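Local coordinates for transketolase (Campylobacter jejuni, PDB 3M6L), which is a thiamine diphosphate-dependent enzyme of the transketolase family, a dimer that holds its cofactor between the two subunits, at residues T416-S421 and F440-D445; G364-G369 and I392-M397. All coordinates share one frame; numbering follows the deposited sequence.

Both contacts lie in the pyrimidine binding domain, at the C-terminal ends of inner strands of its six-stranded parallel sheet, with centres about 11 Å apart. Interaction 2 comes first along the chain and closes before interaction 1 opens: it sets the end of strand 361-365 against the start of helix 394-407, which leads into strand 411-417. Interaction 1 then pairs that strand with 439-443. Strands 361-365 and 411-417 are neighbours in the sheet, so the two contacts touch, Leu-368 CD1 lying 3.6 Å from Phe-417 CD2. Together they supply one wall of the thiamine diphosphate site; the second subunit completes it with residues such as His-259 and Asn-185.

Interaction 1: residues T416-S421 and F440-D445; sequences TFFIFS and FIFTHD. With TPP (thiamine diphosphate), chain C; R5P (ribose-5-phosphate), chain F.
Phe-417 tilts across the His-444 imidazole where the two parallel strands of a beta-alpha-beta unit (strand 411-417, helix 421-434, strand 439-443) end. CE1 of Phe-417 lies over the centre of the His-444 imidazole, 3.3 Å above its plane, yet the ring planes meet at 40°, an oblique pair. In the plane of the Phe-417 ring, at its edge, lies Thr-443 OG1, 3.6 Å from CD1; this hydroxyl also accepts from His-444 ND1 and hydrogen-bonds Asn-372. Phe-418 sends its ring the other way: with CG anti to the backbone N (chi1 -167°), CD1 reaches 3.5 Å from CD2 of Phe-442, the two rings nearly parallel but slid apart. Ser-421 CB covers a face of the Phe-442 ring in a CH-pi contact, while its OG bonds back to Phe-418 O. The backbones join through three hydrogen bonds, the shortest from Phe-418 N to Thr-443 O (2.7 Å), and one water links Ile-419 N to His-444 O. Phe-420 lays one face on the cofactor's pyrimidine, CE2 3.2 Å from C4', and rests the other on Ile-419 CG2. His-444 NE2 donates to O2P of ribose-5-phosphate at 2.7 Å and 162°.

Interaction 2: residues G364-G369 and I392-M397; sequences GSADLG and IREHAM. With TPP (thiamine diphosphate), chain C.
Ala-366 presses its methyl against the side chain of Glu-394, in the first turn of helix 394-407, just beyond the end of strand 361-365. From CB, the Glu-394 chain runs to CG, which packs 3.9 Å from Ala-366 CB and also touches Thr-416 OG1. A bend at the next bond (chi2 84°) turns CD toward the cofactor. There OE1 comes near the pyrimidine methyl CM2 of thiamine diphosphate, and OE2 stands 2.5 Å from N1' of the same ring. A water also donates to OE2 at 2.6 Å and to Ala-366 O at 2.8 Å, bridging two segments that share no direct hydrogen bond. Ala-366 is the centre of an inverse gamma turn, and Ser-365 OG accepts from Leu-368 N in an ST motif, so the chain folds back tightly here. One helical turn on, selenomethionine Met-397 lays SE 3.6 Å from Ala-366 N and brings CE to the same methyl. On the cofactor side, Ile-392 CD1 lies 3.7 Å from Asp-367 CB, and Ile-392 CG1 is 3.8 Å from the thiazolium methyl CM4. The Asp-367 carboxylate brings OD2 to 3.1 Å from C6 of the cofactor, while OD1 is held by Ser-188 OG and Glu-190 N of the second subunit. An acidic group at N1' is the familiar feature of thiamine diphosphate enzymes, where it promotes cofactor activation; the short approach of OE2 is consistent with that role. Packing of CG on the Ala-366 methyl, and the water on OE2, would help keep the carboxylate aimed at the pyrimidine.

Interaction 1: residues T416-S421 and F440-D445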
loop_
_atom_site.group_PDB
_atom_site.type_symbol
_atom_site.label_atom_id
_atom_site.label_comp_id
_atom_site.label_asym_id
_atom_site.label_seq_id
_atom_site.Cartn_x
_atom_site.Cartn_y
_atom_site.Cartn_z
ATOM N N THR A 416 -9.654 -7.650 -5.857
ATOM C CA THR A 416 -8.643 -8.512 -5.277
ATOM C C THR A 416 -9.184 -9.110 -3.974
ATOM O O THR A 416 -10.334 -8.889 -3.595
ATOM C CB THR A 416 -7.235 -7.771 -5.086
ATOM O OG1 THR A 416 -6.242 -8.701 -4.653
ATOM C CG2 THR A 416 -7.543 -6.551 -4.183
ATOM N N PHE A 417 -8.328 -9.904 -3.342
ATOM C CA PHE A 417 -8.650 -10.416 -2.008
ATOM C C PHE A 417 -8.602 -9.214 -1.090
ATOM O O PHE A 417 -7.723 -8.325 -1.234
ATOM C CB PHE A 417 -7.657 -11.480 -1.525
ATOM C CG PHE A 417 -7.648 -12.776 -2.232
ATOM C CD1 PHE A 417 -8.797 -13.283 -2.810
ATOM C CD2 PHE A 417 -6.456 -13.538 -2.300
ATOM C CE1 PHE A 417 -8.719 -14.530 -3.390
ATOM C CE2 PHE A 417 -6.441 -14.747 -2.882
ATOM C CZ PHE A 417 -7.580 -15.217 -3.416
ATOM N N PHE A 418 -9.448 -9.195 -0.057
ATOM C CA PHE A 418 -9.498 -8.039 0.871
ATOM C C PHE A 418 -8.130 -7.753 1.527
ATOM O O PHE A 418 -7.775 -6.610 1.763
ATOM C CB PHE A 418 -10.578 -8.284 1.932
ATOM C CG PHE A 418 -11.001 -7.135 2.775
ATOM C CD1 PHE A 418 -10.961 -5.774 2.326
ATOM C CD2 PHE A 418 -11.502 -7.372 4.070
ATOM C CE1 PHE A 418 -11.386 -4.761 3.147
ATOM C CE2 PHE A 418 -11.961 -6.353 4.795
ATOM C CZ PHE A 418 -11.901 -5.051 4.365
ATOM N N ILE A 419 -7.381 -8.804 1.842
ATOM C CA ILE A 419 -6.051 -8.586 2.498
ATOM C C ILE A 419 -5.181 -7.759 1.594
ATOM O O ILE A 419 -4.402 -6.893 2.004
ATOM C CB ILE A 419 -5.373 -9.944 2.922
ATOM C CG1 ILE A 419 -4.074 -9.650 3.717
ATOM C CG2 ILE A 419 -5.071 -10.721 1.711
ATOM C CD1 ILE A 419 -4.258 -8.727 4.909
ATOM N N PHE A 420 -5.300 -7.955 0.292
ATOM C CA PHE A 420 -4.424 -7.204 -0.645
ATOM C C PHE A 420 -4.984 -5.853 -1.101
ATOM O O PHE A 420 -4.395 -5.131 -1.912
ATOM C CB PHE A 420 -3.960 -8.125 -1.801
ATOM C CG PHE A 420 -3.315 -9.447 -1.332
ATOM C CD1 PHE A 420 -2.361 -9.461 -0.368
ATOM C CD2 PHE A 420 -3.744 -10.644 -1.814
ATOM C CE1 PHE A 420 -1.771 -10.660 0.088
ATOM C CE2 PHE A 420 -3.173 -11.816 -1.383
ATOM C CZ PHE A 420 -2.257 -11.814 -0.400
ATOM N N SER A 421 -6.078 -5.440 -0.480
ATOM C CA SER A 421 -6.526 -4.071 -0.533
ATOM C C SER A 421 -5.388 -3.161 -0.065
ATOM O O SER A 421 -5.290 -2.008 -0.535
ATOM C CB SER A 421 -7.804 -3.786 0.192
ATOM O OG SER A 421 -7.596 -3.890 1.587
ATOM N N PHE A 440 -14.883 -1.094 -5.601
ATOM C CA PHE A 440 -13.824 -1.981 -5.163
ATOM C C PHE A 440 -14.361 -3.274 -4.671
ATOM O O PHE A 440 -15.223 -3.282 -3.774
ATOM C CB PHE A 440 -12.958 -1.292 -4.040
ATOM C CG PHE A 440 -12.206 -0.132 -4.538
ATOM C CD1 PHE A 440 -10.848 -0.246 -4.874
ATOM C CD2 PHE A 440 -12.796 1.121 -4.733
ATOM C CE1 PHE A 440 -10.171 0.887 -5.334
ATOM C CE2 PHE A 440 -12.096 2.172 -5.217
ATOM C CZ PHE A 440 -10.782 2.028 -5.506
ATOM N N ILE A 441 -13.919 -4.377 -5.256
ATOM C CA ILE A 441 -14.533 -5.671 -4.938
ATOM C C ILE A 441 -13.488 -6.514 -4.188
ATOM O O ILE A 441 -12.415 -6.811 -4.708
ATOM C CB ILE A 441 -14.871 -6.395 -6.238
ATOM C CG1 ILE A 441 -15.753 -5.534 -7.165
ATOM C CG2 ILE A 441 -15.383 -7.793 -5.873
ATOM C CD1 ILE A 441 -16.935 -5.068 -6.520
ATOM N N PHE A 442 -13.776 -6.835 -2.915
ATOM C CA PHE A 442 -12.817 -7.448 -2.078
ATOM C C PHE A 442 -13.416 -8.721 -1.495
ATOM O O PHE A 442 -14.218 -8.656 -0.565
ATOM C CB PHE A 442 -12.454 -6.553 -0.872
ATOM C CG PHE A 442 -11.786 -5.221 -1.222
ATOM C CD1 PHE A 442 -10.806 -5.118 -2.225
ATOM C CD2 PHE A 442 -12.160 -4.138 -0.551
ATOM C CE1 PHE A 442 -10.173 -3.872 -2.455
ATOM C CE2 PHE A 442 -11.568 -2.882 -0.789
ATOM C CZ PHE A 442 -10.569 -2.810 -1.788
ATOM N N THR A 443 -12.974 -9.836 -1.973
ATOM C CA THR A 443 -13.400 -11.122 -1.488
ATOM C C THR A 443 -12.475 -11.690 -0.379
ATOM O O THR A 443 -11.374 -11.132 -0.002
ATOM C CB THR A 443 -13.592 -12.131 -2.676
ATOM O OG1 THR A 443 -12.336 -12.627 -3.124
ATOM C CG2 THR A 443 -14.383 -11.457 -3.807
ATOM N N HIS A 444 -12.828 -12.841 0.161
ATOM C CA HIS A 444 -12.016 -13.553 1.147
ATOM C C HIS A 444 -11.779 -12.693 2.354
ATOM O O HIS A 444 -10.653 -12.407 2.750
ATOM C CB HIS A 444 -10.719 -13.999 0.501
ATOM C CG HIS A 444 -10.914 -15.065 -0.537
ATOM N ND1 HIS A 444 -11.613 -14.835 -1.702
ATOM C CD2 HIS A 444 -10.342 -16.288 -0.652
ATOM C CE1 HIS A 444 -11.611 -15.966 -2.407
ATOM N NE2 HIS A 444 -10.790 -16.837 -1.832
ATOM N N ASP A 445 -12.875 -12.295 2.897
ATOM C CA ASP A 445 -12.906 -11.212 3.878
ATOM C C ASP A 445 -12.469 -11.526 5.325
ATOM O O ASP A 445 -12.379 -10.505 6.112
ATOM C CB ASP A 445 -14.313 -10.537 3.975
ATOM C CG ASP A 445 -15.384 -11.415 4.599
ATOM O OD1 ASP A 445 -15.323 -12.666 4.496
ATOM O OD2 ASP A 445 -16.254 -10.853 5.307
HETATM N "N1'" TPP C . -1.560 -10.386 -4.597
HETATM C "C2'" TPP C . -0.571 -10.527 -3.718
HETATM C CM2 TPP C . 0.172 -9.269 -3.310
HETATM N "N3'" TPP C . -0.160 -11.668 -3.120
HETATM C "C4'" TPP C . -0.834 -12.797 -3.359
HETATM N "N4'" TPP C . -0.445 -13.877 -2.720
HETATM C "C5'" TPP C . -1.941 -12.758 -4.373
HETATM C "C6'" TPP C . -2.254 -11.522 -4.938
HETATM C "C7'" TPP C . -2.727 -14.065 -4.771
HETATM N N3 TPP C . -1.808 -14.985 -5.622
HETATM C C2 TPP C . -1.012 -16.062 -5.250
HETATM S S1 TPP C . 0.069 -16.817 -6.435
HETATM C C5 TPP C . -0.649 -15.721 -7.603
HETATM C C4 TPP C . -1.598 -14.804 -6.950
HETATM C CM4 TPP C . -2.212 -13.741 -7.773
HETATM C C6 TPP C . -0.317 -15.662 -9.075
HETATM C C7 TPP C . 0.300 -16.890 -9.725
HETATM O O7 TPP C . 1.607 -16.579 -9.460
HETATM P PA TPP C . 2.924 -17.236 -9.888
HETATM O O1A TPP C . 3.906 -16.387 -9.208
HETATM O O2A TPP C . 2.933 -17.199 -11.399
HETATM O O3A TPP C . 2.781 -18.700 -9.349
HETATM P PB TPP C . 2.686 -20.189 -9.953
HETATM O O1B TPP C . 3.402 -21.021 -8.969
HETATM O O2B TPP C . 3.204 -20.223 -11.364
HETATM O O3B TPP C . 1.241 -20.533 -10.106
HETATM C C1 R5P F . -2.833 -17.010 -2.718
HETATM O O1 R5P F . -1.406 -17.209 -2.446
HETATM C C2 R5P F . -3.483 -18.271 -3.308
HETATM O O2 R5P F . -3.260 -18.439 -4.723
HETATM C C3 R5P F . -4.960 -18.585 -2.943
HETATM O O3 R5P F . -4.667 -19.732 -2.156
HETATM C C4 R5P F . -6.006 -19.200 -3.928
HETATM O O4 R5P F . -5.852 -18.609 -5.234
HETATM C C5 R5P F . -7.492 -19.214 -3.393
HETATM O O5 R5P F . -8.400 -20.251 -3.940
HETATM P P R5P F . -10.029 -20.235 -3.656
HETATM O O1P R5P F . -10.858 -19.549 -4.879
HETATM O O2P R5P F . -10.101 -19.380 -2.280
HETATM O O3P R5P F . -10.663 -21.552 -3.337
HETATM O O HOH W 1 -8.266 -11.663 1.945
#

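Interaction 2: residues G364-G369 and I392-M397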
loop_
_atom_site.group_PDB
_atom_site.type_symbol
_atom_site.label_atom_id
_atom_site.label_comp_id
_atom_site.label_asym_id
_atom_site.label_seq_id
_atom_site.Cartn_x
_atom_site.Cartn_y
_atom_site.Cartn_z
ATOM N N GLY A 364 -12.005 -5.574 -13.776
ATOM C CA GLY A 364 -11.196 -6.747 -13.722
ATOM C C GLY A 364 -10.533 -6.948 -12.367
ATOM O O GLY A 364 -10.890 -6.215 -11.413
ATOM N N SER A 365 -9.758 -8.014 -12.289
ATOM C CA SER A 365 -9.109 -8.468 -11.094
ATOM C C SER A 365 -7.625 -8.459 -11.305
ATOM O O SER A 365 -7.137 -8.492 -12.442
ATOM C CB SER A 365 -9.540 -9.926 -10.772
ATOM O OG SER A 365 -8.906 -10.424 -9.573
ATOM N N ALA A 366 -6.845 -8.334 -10.212
ATOM C CA ALA A 366 -5.429 -8.480 -10.214
ATOM C C ALA A 366 -4.997 -9.957 -10.160
ATOM O O ALA A 366 -4.611 -10.504 -9.111
ATOM C CB ALA A 366 -4.745 -7.657 -9.091
ATOM N N ASP A 367 -5.182 -10.632 -11.286
ATOM C CA ASP A 367 -4.939 -12.090 -11.470
ATOM C C ASP A 367 -5.820 -13.044 -10.667
ATOM O O ASP A 367 -5.456 -14.209 -10.555
ATOM C CB ASP A 367 -3.448 -12.435 -11.335
ATOM C CG ASP A 367 -3.083 -13.870 -11.893
ATOM O OD1 ASP A 367 -3.467 -14.206 -13.058
ATOM O OD2 ASP A 367 -2.441 -14.686 -11.175
ATOM N N LEU A 368 -6.937 -12.606 -10.076
ATOM C CA LEU A 368 -7.718 -13.438 -9.208
ATOM C C LEU A 368 -9.152 -13.578 -9.692
ATOM O O LEU A 368 -10.062 -13.942 -8.929
ATOM C CB LEU A 368 -7.756 -12.868 -7.796
ATOM C CG LEU A 368 -6.452 -13.075 -7.064
ATOM C CD1 LEU A 368 -6.351 -12.315 -5.714
ATOM C CD2 LEU A 368 -6.250 -14.589 -6.778
ATOM N N GLY A 369 -9.378 -13.417 -11.004
ATOM C CA GLY A 369 -10.738 -13.512 -11.484
ATOM C C GLY A 369 -11.514 -14.742 -11.084
ATOM O O GLY A 369 -12.690 -14.648 -10.676
ATOM N N ILE A 392 -0.688 -9.163 -11.671
ATOM C CA ILE A 392 -0.483 -9.051 -10.212
ATOM C C ILE A 392 0.016 -7.625 -9.914
ATOM O O ILE A 392 1.203 -7.430 -9.572
ATOM C CB ILE A 392 0.415 -10.173 -9.678
ATOM C CG1 ILE A 392 -0.082 -11.583 -10.007
ATOM C CG2 ILE A 392 0.356 -10.160 -8.125
ATOM C CD1 ILE A 392 0.241 -12.121 -11.464
ATOM N N ARG A 393 -0.893 -6.632 -10.006
ATOM C CA ARG A 393 -0.563 -5.180 -10.041
ATOM C C ARG A 393 -1.742 -4.504 -9.374
ATOM O O ARG A 393 -2.426 -3.669 -9.969
ATOM C CB ARG A 393 -0.454 -4.666 -11.497
ATOM C CG ARG A 393 0.598 -5.402 -12.335
ATOM C CD ARG A 393 0.711 -4.708 -13.644
ATOM N NE ARG A 393 1.658 -5.322 -14.591
ATOM C CZ ARG A 393 1.327 -6.219 -15.507
ATOM N NH1 ARG A 393 0.058 -6.614 -15.728
ATOM N NH2 ARG A 393 2.293 -6.621 -16.377
ATOM N N GLU A 394 -2.003 -4.817 -8.069
ATOM C CA GLU A 394 -3.124 -4.225 -7.394
ATOM C C GLU A 394 -3.073 -2.708 -7.448
ATOM O O GLU A 394 -4.111 -2.054 -7.653
ATOM C CB GLU A 394 -3.224 -4.699 -5.941
ATOM C CG GLU A 394 -3.460 -6.166 -5.760
ATOM C CD GLU A 394 -2.216 -7.015 -5.791
ATOM O OE1 GLU A 394 -1.103 -6.394 -5.847
ATOM O OE2 GLU A 394 -2.365 -8.252 -5.680
ATOM N N HIS A 395 -1.929 -2.081 -7.130
ATOM C CA HIS A 395 -1.918 -0.647 -7.029
ATOM C C HIS A 395 -2.155 0.055 -8.355
ATOM O O HIS A 395 -2.957 0.976 -8.450
ATOM C CB HIS A 395 -0.596 -0.211 -6.475
ATOM C CG HIS A 395 -0.494 1.120 -5.826
ATOM N ND1 HIS A 395 -1.497 2.016 -5.563
ATOM C CD2 HIS A 395 0.633 1.610 -5.245
ATOM C CE1 HIS A 395 -0.957 3.042 -4.901
ATOM N NE2 HIS A 395 0.325 2.815 -4.734
ATOM N N ALA A 396 -1.480 -0.388 -9.412
ATOM C CA ALA A 396 -1.668 0.186 -10.700
ATOM C C ALA A 396 -3.112 -0.050 -11.223
ATOM O O ALA A 396 -3.723 0.820 -11.823
ATOM C CB ALA A 396 -0.639 -0.330 -11.690
HETATM N N MSE A 397 -3.682 -1.218 -10.921
HETATM C CA MSE A 397 -5.072 -1.436 -11.241
HETATM C C MSE A 397 -6.004 -0.405 -10.704
HETATM O O MSE A 397 -6.819 0.160 -11.420
HETATM C CB MSE A 397 -5.529 -2.809 -10.820
HETATM C CG MSE A 397 -6.956 -3.004 -10.668
HETATM SE SE MSE A 397 -7.555 -4.792 -10.120
HETATM C CE MSE A 397 -7.074 -4.506 -8.195
HETATM N "N1'" TPP C . -1.560 -10.386 -4.597
HETATM C "C2'" TPP C . -0.571 -10.527 -3.718
HETATM C CM2 TPP C . 0.172 -9.269 -3.310
HETATM N "N3'" TPP C . -0.160 -11.668 -3.120
HETATM C "C4'" TPP C . -0.834 -12.797 -3.359
HETATM N "N4'" TPP C . -0.445 -13.877 -2.720
HETATM C "C5'" TPP C . -1.941 -12.758 -4.373
HETATM C "C6'" TPP C . -2.254 -11.522 -4.938
HETATM C "C7'" TPP C . -2.727 -14.065 -4.771
HETATM N N3 TPP C . -1.808 -14.985 -5.622
HETATM C C2 TPP C . -1.012 -16.062 -5.250
HETATM S S1 TPP C . 0.069 -16.817 -6.435
HETATM C C5 TPP C . -0.649 -15.721 -7.603
HETATM C C4 TPP C . -1.598 -14.804 -6.950
HETATM C CM4 TPP C . -2.212 -13.741 -7.773
HETATM C C6 TPP C . -0.317 -15.662 -9.075
HETATM C C7 TPP C . 0.300 -16.890 -9.725
HETATM O O7 TPP C . 1.607 -16.579 -9.460
HETATM P PA TPP C . 2.924 -17.236 -9.888
HETATM O O1A TPP C . 3.906 -16.387 -9.208
HETATM O O2A TPP C . 2.933 -17.199 -11.399
HETATM O O3A TPP C . 2.781 -18.700 -9.349
HETATM P PB TPP C . 2.686 -20.189 -9.953
HETATM O O1B TPP C . 3.402 -21.021 -8.969
HETATM O O2B TPP C . 3.204 -20.223 -11.364
HETATM O O3B TPP C . 1.241 -20.533 -10.106
HETATM O O HOH W 2 -4.452 -9.638 -6.443
#